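Long-range contacts in D-threo-3-hydroxyaspartate dehydratase (Delftia, PDB 3WQC), which catalyses the pyridoxal-phosphate-dependent deamination of D-threo-3-hydroxyaspartate to oxaloacetate and ammonium, and also dehydrates L-threo- and L-erythro-3-hydroxyaspartate and D-serine: residues L198-R203 against A234-G239; D120-A125 against L162-R167; K56-A61 against E81-A86. All blocks are in the same frame, centred on the assembly; numbering follows the deposited sequence.

All three contacts lie within the alanine racemase N-terminal domain, a TIM barrel, and follow one another along the chain: contact 3 closes first, then contact 2, then contact 1. The centres of contacts 1 and 2 are about 25 Å apart, with nearest atoms about 12 Å from each other, whereas contact 3 is about 20 Å from either by nearest atoms. From side chain to bound pyridoxal phosphate it is about 12 Å for Ala199 in contact 1, about 11 Å for Asp120 in contact 2 and about 10 Å for Lys56 in contact 3. The Lys56 side chain is also about 5 Å from that of Lys53, the inferred attachment lysine, not linked to the cofactor in this structure.

Contact 1: L198-R203 against A234-G239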
# COMPACT_ATOMS: atom_id res chain seq x y z
N LEU B 198 -17.86 -24.55 3.58
CA LEU B 198 -18.05 -23.13 3.98
C LEU B 198 -18.98 -22.47 2.96
O LEU B 198 -19.81 -21.68 3.38
CB LEU B 198 -16.68 -22.42 4.12
CG LEU B 198 -16.85 -20.90 4.43
CD1 LEU B 198 -17.53 -20.65 5.78
CD2 LEU B 198 -15.46 -20.31 4.35
N ALA B 199 -18.85 -22.79 1.66
CA ALA B 199 -19.70 -22.18 0.63
C ALA B 199 -21.14 -22.54 0.99
O ALA B 199 -22.06 -21.71 0.78
CB ALA B 199 -19.30 -22.60 -0.77
N GLU B 200 -21.38 -23.81 1.36
CA GLU B 200 -22.78 -24.26 1.76
C GLU B 200 -23.25 -23.51 3.05
O GLU B 200 -24.43 -23.09 3.10
CB GLU B 200 -22.82 -25.76 1.96
CG GLU B 200 -24.17 -26.23 2.53
CD GLU B 200 -25.39 -25.92 1.72
OE1 GLU B 200 -26.48 -25.98 2.36
OE2 GLU B 200 -25.35 -25.57 0.50
N ARG B 201 -22.38 -23.30 4.04
CA ARG B 201 -22.76 -22.53 5.27
C ARG B 201 -23.11 -21.09 4.86
O ARG B 201 -24.08 -20.49 5.39
CB ARG B 201 -21.60 -22.51 6.26
CG ARG B 201 -21.70 -21.76 7.55
CD ARG B 201 -20.45 -22.07 8.47
NE ARG B 201 -20.40 -21.08 9.50
CZ ARG B 201 -21.01 -21.21 10.66
NH1 ARG B 201 -21.64 -22.36 10.96
NH2 ARG B 201 -20.92 -20.25 11.56
N GLU B 202 -22.32 -20.49 3.95
CA GLU B 202 -22.57 -19.08 3.52
C GLU B 202 -23.95 -19.00 2.80
O GLU B 202 -24.79 -18.13 3.09
CB GLU B 202 -21.42 -18.70 2.56
CG GLU B 202 -21.52 -17.25 2.09
CD GLU B 202 -20.48 -16.84 1.03
OE1 GLU B 202 -20.07 -17.68 0.18
OE2 GLU B 202 -20.13 -15.61 1.00
N ARG B 203 -24.21 -19.96 1.86
CA ARG B 203 -25.48 -19.99 1.13
C ARG B 203 -26.59 -20.18 2.13
O ARG B 203 -27.61 -19.46 2.11
CB ARG B 203 -25.51 -21.17 0.09
CG ARG B 203 -26.75 -21.22 -0.78
CD ARG B 203 -27.01 -22.64 -1.27
NE ARG B 203 -27.37 -23.57 -0.13
CZ ARG B 203 -28.56 -23.55 0.53
NH1 ARG B 203 -29.61 -22.82 0.10
NH2 ARG B 203 -28.71 -24.40 1.56
N ALA B 234 -18.76 -23.53 -4.50
CA ALA B 234 -20.13 -23.86 -4.08
C ALA B 234 -20.63 -25.02 -4.95
O ALA B 234 -20.54 -24.94 -6.15
CB ALA B 234 -20.99 -22.61 -4.16
N SER B 235 -21.17 -26.08 -4.36
CA SER B 235 -21.84 -27.11 -5.21
C SER B 235 -23.16 -26.70 -5.72
O SER B 235 -23.52 -27.07 -6.85
CB SER B 235 -21.95 -28.52 -4.61
OG SER B 235 -22.10 -28.47 -3.27
N ARG B 236 -23.93 -26.04 -4.86
CA ARG B 236 -25.29 -25.60 -5.22
C ARG B 236 -25.50 -24.18 -4.70
O ARG B 236 -24.86 -23.79 -3.70
CB ARG B 236 -26.37 -26.53 -4.61
CG ARG B 236 -26.36 -26.47 -3.08
CD ARG B 236 -27.50 -27.23 -2.43
NE ARG B 236 -27.39 -27.35 -0.99
CZ ARG B 236 -28.45 -27.67 -0.25
NH1 ARG B 236 -29.59 -27.85 -0.86
NH2 ARG B 236 -28.38 -27.88 1.05
N LEU B 237 -26.37 -23.43 -5.35
CA LEU B 237 -26.68 -22.08 -4.92
C LEU B 237 -28.16 -21.81 -4.80
O LEU B 237 -28.63 -20.70 -5.12
CB LEU B 237 -25.97 -20.97 -5.77
CG LEU B 237 -24.43 -20.95 -5.57
CD1 LEU B 237 -23.69 -20.07 -6.63
CD2 LEU B 237 -24.01 -20.53 -4.14
N ASP B 238 -28.92 -22.87 -4.45
CA ASP B 238 -30.38 -22.71 -4.35
C ASP B 238 -30.73 -21.50 -3.44
O ASP B 238 -30.12 -21.36 -2.33
CB ASP B 238 -31.00 -23.97 -3.81
CG ASP B 238 -30.68 -25.12 -4.64
OD1 ASP B 238 -29.59 -25.69 -4.50
OD2 ASP B 238 -31.59 -25.51 -5.42
N GLY B 239 -31.66 -20.62 -3.88
CA GLY B 239 -32.05 -19.54 -3.03
C GLY B 239 -31.23 -18.29 -3.20
O GLY B 239 -31.63 -17.19 -2.76
O HOH W 1 -23.55 -24.88 -1.47
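Over one face of the Arg236 guanidinium, offset toward its rim, sits Arg203 NH2, 3.5 Å from Arg236 NH2; one face of the Arg203 guanidinium in turn carries Arg236 NH1, and at its edge lie the Glu200 carboxylate and Asp238 O. The two guanidinium planes are inclined by 43°, an oblique crossing rather than a parallel stack. Glu200 forms a salt-bridge network with Arg203 and Arg236. From its own helix Arg203 grips it side-on: NH2 meets the syn lone pair of Glu200 OE1 at 2.8 Å, and NE reaches OE2 at 2.9 Å from above the carboxylate plane, both bonds almost straight. This grip depends on two bends, Glu200 turning at chi2 and Arg203 at chi3 (66°). Arg236 arrives from the loop with an extended chain and holds less well; its NE donates to Glu200 OE2 at 3.1 Å, again from above the plane, and its NH2 makes only a weak bond to OE1 (129° at the hydrogen). A water donates both to Glu200 OE2 and to Arg236 O. Beyond this network, Arg203 NH1 bonds Asp238 O at 2.9 Å, and Ala199 CB packs on Ala234 CB at 3.8 Å. The contact thus ties helix 192-215 of the TIM barrel to the loop running from helix 228-233 to strand 242-243, and Glu202 adds a bond to Thr230 on helix 228-233. The two cations would repel each other, which the shared carboxylate probably offsets while itself staying ionised; the better-aligned bonds make Arg203 its firmer partner, consistent with Arg236's two deposited conformers.

Contact 2: D120-A125 against L162-R167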
# COMPACT_ATOMS: atom_id res chain seq x y z
N ASP B 120 -26.29 -3.16 9.12
CA ASP B 120 -26.39 -4.32 10.04
C ASP B 120 -26.83 -3.92 11.44
O ASP B 120 -26.65 -4.73 12.38
CB ASP B 120 -25.12 -5.17 10.07
CG ASP B 120 -23.97 -4.48 10.71
OD1 ASP B 120 -24.07 -3.32 11.16
OD2 ASP B 120 -22.88 -5.13 10.84
N SER B 121 -27.47 -2.73 11.56
CA SER B 121 -27.85 -2.27 12.86
C SER B 121 -29.15 -1.46 12.75
O SER B 121 -29.43 -0.86 11.71
CB SER B 121 -26.74 -1.43 13.52
OG SER B 121 -26.54 -0.21 12.80
N VAL B 122 -29.89 -1.46 13.86
CA VAL B 122 -31.10 -0.61 13.92
C VAL B 122 -30.69 0.87 13.79
O VAL B 122 -31.34 1.64 13.10
CB VAL B 122 -31.82 -0.87 15.23
CG1 VAL B 122 -32.98 0.14 15.37
CG2 VAL B 122 -32.35 -2.32 15.27
N ALA B 123 -29.60 1.31 14.48
CA ALA B 123 -29.24 2.76 14.42
C ALA B 123 -28.90 3.17 12.98
O ALA B 123 -29.31 4.26 12.55
CB ALA B 123 -28.04 3.05 15.29
N ALA B 124 -28.18 2.29 12.20
CA ALA B 124 -27.87 2.72 10.80
C ALA B 124 -29.15 2.77 9.98
O ALA B 124 -29.35 3.67 9.16
CB ALA B 124 -26.82 1.81 10.17
N ALA B 125 -30.06 1.80 10.21
CA ALA B 125 -31.33 1.80 9.48
C ALA B 125 -32.13 3.05 9.80
O ALA B 125 -32.77 3.62 8.93
CB ALA B 125 -32.10 0.49 9.80
N LEU B 162 -32.83 -9.06 12.95
CA LEU B 162 -33.15 -9.00 11.47
C LEU B 162 -34.49 -8.29 11.30
O LEU B 162 -34.63 -7.41 10.42
CB LEU B 162 -33.33 -10.39 10.81
CG LEU B 162 -32.16 -11.11 10.45
CD1 LEU B 162 -32.60 -12.52 9.96
CD2 LEU B 162 -31.48 -10.36 9.25
N LEU B 163 -35.53 -8.74 12.05
CA LEU B 163 -36.84 -8.12 11.85
C LEU B 163 -36.83 -6.64 12.24
O LEU B 163 -37.55 -5.81 11.65
CB LEU B 163 -37.95 -8.88 12.59
CG LEU B 163 -38.44 -10.12 11.86
CD1 LEU B 163 -37.60 -10.82 10.86
CD2 LEU B 163 -39.40 -10.93 12.70
N ALA B 164 -36.13 -6.35 13.39
CA ALA B 164 -36.14 -4.96 13.84
C ALA B 164 -35.51 -4.02 12.77
O ALA B 164 -36.02 -2.96 12.45
CB ALA B 164 -35.31 -4.83 15.14
N ILE B 165 -34.41 -4.50 12.15
CA ILE B 165 -33.79 -3.69 11.09
C ILE B 165 -34.67 -3.67 9.85
O ILE B 165 -34.89 -2.57 9.26
CB ILE B 165 -32.41 -4.31 10.75
CG1 ILE B 165 -31.48 -4.19 11.97
CG2 ILE B 165 -31.81 -3.64 9.50
CD1 ILE B 165 -30.22 -5.07 11.78
N GLY B 166 -35.20 -4.85 9.44
CA GLY B 166 -36.04 -4.83 8.27
C GLY B 166 -37.31 -3.96 8.42
O GLY B 166 -37.67 -3.24 7.48
N ARG B 167 -37.97 -4.01 9.59
CA ARG B 167 -39.13 -3.13 9.83
C ARG B 167 -38.75 -1.69 9.86
O ARG B 167 -39.47 -0.83 9.37
CB ARG B 167 -39.84 -3.59 11.11
CG ARG B 167 -40.51 -4.92 10.93
CD ARG B 167 -41.00 -5.47 12.26
NE ARG B 167 -41.74 -6.72 12.05
CZ ARG B 167 -41.85 -7.64 13.01
NH1 ARG B 167 -41.15 -7.51 14.17
NH2 ARG B 167 -42.54 -8.75 12.78
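Ile165 sets its CG1 anti to the carbonyl carbon (chi1 -66°) and runs on nearly straight to CD1 (chi2 167°), so that one branch extends across to the backbone of 120-122 while CG2, anti to the backbone N, turns to Ala125. Val122 places CG1 anti to its own N (chi1 173°), leaving CG2 beside the N and facing the other helix. The tip of Ile165 lies against the peptide joining Asp120 and Ser121, with CD1 3.6 Å from Asp120 C and equally close to Ser121 N; behind it Ile165 CG1 rests 3.7 Å from Val122 N. This close lie of side chain on main chain agrees with the short approach of the two backbones, 5.0 Å between Val122 CA and Ile165 CA. Helix 122-135 follows strand 114-119, and helix 159-171 follows strand 140-146 and the short strand 154-155; 114-119 and 140-146 pair in parallel, so the contact joins neighbouring outer helices of the TIM barrel. Ile165 also touches Ile143 of strand 140-146 and Val154. Val122 CG2 touches both Ala164 CB and Ile165 CG1, each at 3.9 Å, the Val122 and Ile165 side chains crossing obliquely. Ala125 CB is more loosely met by Ile165 CG2 at 4.2 Å. At the start of helix 122-135, Ser121 is the N-cap, its OG accepting from Ala124 N at 3.0 Å. Asp120 spends OD2 on Gly153 N, and Leu351 of the second subunit packs on Ala123 and Ala124.

Contact 3: K56-A61 against E81-A86; sequences KSVPVA and EQFFAA
The polar link is a single hydrogen bond: the extended side chain of Gln82, with CG anti to the backbone N (chi1 167°), donates from NE2 to Lys56 O at 3.0 Å. Its hydrogen angle is 152°, and the acceptor is close to the plane of the Gln82 amide, but the donor stands well above the carbonyl plane, off either lone pair. An alanine in place of Gln82 would remove this donor and would probably leave the Lys56 carbonyl less firmly held. The aromatic part is an edge approach by Phe83: its CZ points at the turn into the helix, 3.6 Å from Ser57 N and 3.8 Å from Lys56 C, both near the ring plane. Segment 56-61 opens helix 58-66 and 81-86 ends helix 77-85, consecutive outer helices of the TIM barrel with strand 72-74 between them in the chain. Ser57 fills the N-cap position, but its OG bonds Glu385 O instead, and Lys56 is joined to Leu387 by backbone hydrogen bonds, so the chain's C-terminal region meets this turn. Apolar packing completes the contact. Ala61 CB sits 3.5 Å from Phe83 CE1. Both methyls of Val58 meet Ala86 CB, CG2 at 3.8 Å and CG1 at 3.9 Å, and CG2 also touches Gln82 NE2.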
# COMPACT_ATOMS: atom_id res chain seq x y z
N LYS B 56 -10.32 -1.52 -9.48
CA LYS B 56 -10.80 -0.13 -9.58
C LYS B 56 -10.43 0.49 -10.97
O LYS B 56 -10.15 1.70 -11.07
CB LYS B 56 -10.27 0.80 -8.44
CG LYS B 56 -10.59 0.18 -7.08
CD LYS B 56 -10.27 1.23 -5.98
CE LYS B 56 -10.42 0.56 -4.64
NZ LYS B 56 -10.14 1.59 -3.59
N SER B 57 -10.65 -0.32 -12.04
CA SER B 57 -10.23 0.13 -13.35
C SER B 57 -11.40 -0.05 -14.33
O SER B 57 -11.90 -1.15 -14.46
CB SER B 57 -8.99 -0.66 -13.77
OG SER B 57 -8.52 -0.13 -15.06
N VAL B 58 -11.78 1.03 -15.00
CA VAL B 58 -12.93 1.02 -15.94
C VAL B 58 -12.79 -0.07 -17.01
O VAL B 58 -13.72 -0.88 -17.21
CB VAL B 58 -13.19 2.42 -16.50
CG1 VAL B 58 -14.16 2.41 -17.67
CG2 VAL B 58 -13.72 3.31 -15.37
N PRO B 59 -11.62 -0.17 -17.68
CA PRO B 59 -11.54 -1.19 -18.75
C PRO B 59 -11.57 -2.62 -18.23
O PRO B 59 -12.00 -3.53 -18.93
CB PRO B 59 -10.17 -0.93 -19.47
CG PRO B 59 -9.42 0.01 -18.56
CD PRO B 59 -10.46 0.77 -17.73
N VAL B 60 -11.13 -2.82 -16.98
CA VAL B 60 -11.20 -4.20 -16.43
C VAL B 60 -12.66 -4.52 -16.13
O VAL B 60 -13.17 -5.61 -16.58
CB VAL B 60 -10.41 -4.35 -15.13
CG1 VAL B 60 -10.60 -5.75 -14.46
CG2 VAL B 60 -8.89 -4.10 -15.39
N ALA B 61 -13.42 -3.62 -15.52
CA ALA B 61 -14.84 -3.85 -15.27
C ALA B 61 -15.59 -3.95 -16.61
O ALA B 61 -16.59 -4.69 -16.69
CB ALA B 61 -15.41 -2.68 -14.45
N GLU B 81 -18.76 6.75 -7.67
CA GLU B 81 -18.78 7.95 -8.50
C GLU B 81 -18.07 7.66 -9.84
O GLU B 81 -18.56 8.05 -10.94
CB GLU B 81 -18.16 9.08 -7.59
CG GLU B 81 -17.81 10.37 -8.24
CD GLU B 81 -17.02 11.27 -7.26
OE1 GLU B 81 -15.72 11.40 -7.39
OE2 GLU B 81 -17.68 11.84 -6.35
N GLN B 82 -16.89 6.98 -9.79
CA GLN B 82 -16.06 6.74 -11.00
C GLN B 82 -16.82 5.84 -11.95
O GLN B 82 -16.88 6.09 -13.16
CB GLN B 82 -14.72 6.06 -10.59
CG GLN B 82 -13.91 5.47 -11.79
CD GLN B 82 -12.50 4.93 -11.43
OE1 GLN B 82 -11.57 5.66 -11.02
NE2 GLN B 82 -12.31 3.68 -11.70
N PHE B 83 -17.32 4.72 -11.46
CA PHE B 83 -17.95 3.75 -12.34
C PHE B 83 -19.31 4.26 -12.85
O PHE B 83 -19.64 4.01 -14.03
CB PHE B 83 -18.06 2.33 -11.69
CG PHE B 83 -16.74 1.67 -11.67
CD1 PHE B 83 -16.29 0.96 -12.77
CD2 PHE B 83 -15.91 1.76 -10.54
CE1 PHE B 83 -15.00 0.34 -12.76
CE2 PHE B 83 -14.62 1.15 -10.52
CZ PHE B 83 -14.15 0.46 -11.65
N PHE B 84 -20.03 5.04 -12.02
CA PHE B 84 -21.29 5.64 -12.57
C PHE B 84 -20.98 6.68 -13.68
O PHE B 84 -21.69 6.67 -14.71
CB PHE B 84 -22.07 6.33 -11.45
CG PHE B 84 -23.32 7.02 -11.97
CD1 PHE B 84 -24.37 6.24 -12.52
CD2 PHE B 84 -23.42 8.42 -11.92
CE1 PHE B 84 -25.50 6.91 -13.08
CE2 PHE B 84 -24.56 9.08 -12.44
CZ PHE B 84 -25.57 8.31 -13.00
N ALA B 85 -19.93 7.46 -13.50
CA ALA B 85 -19.54 8.43 -14.54
C ALA B 85 -19.20 7.67 -15.84
O ALA B 85 -19.35 8.20 -16.95
CB ALA B 85 -18.35 9.27 -14.11
N ALA B 86 -18.64 6.47 -15.70
CA ALA B 86 -18.25 5.60 -16.85
C ALA B 86 -19.41 4.80 -17.42
O ALA B 86 -19.20 4.01 -18.33
CB ALA B 86 -17.08 4.70 -16.46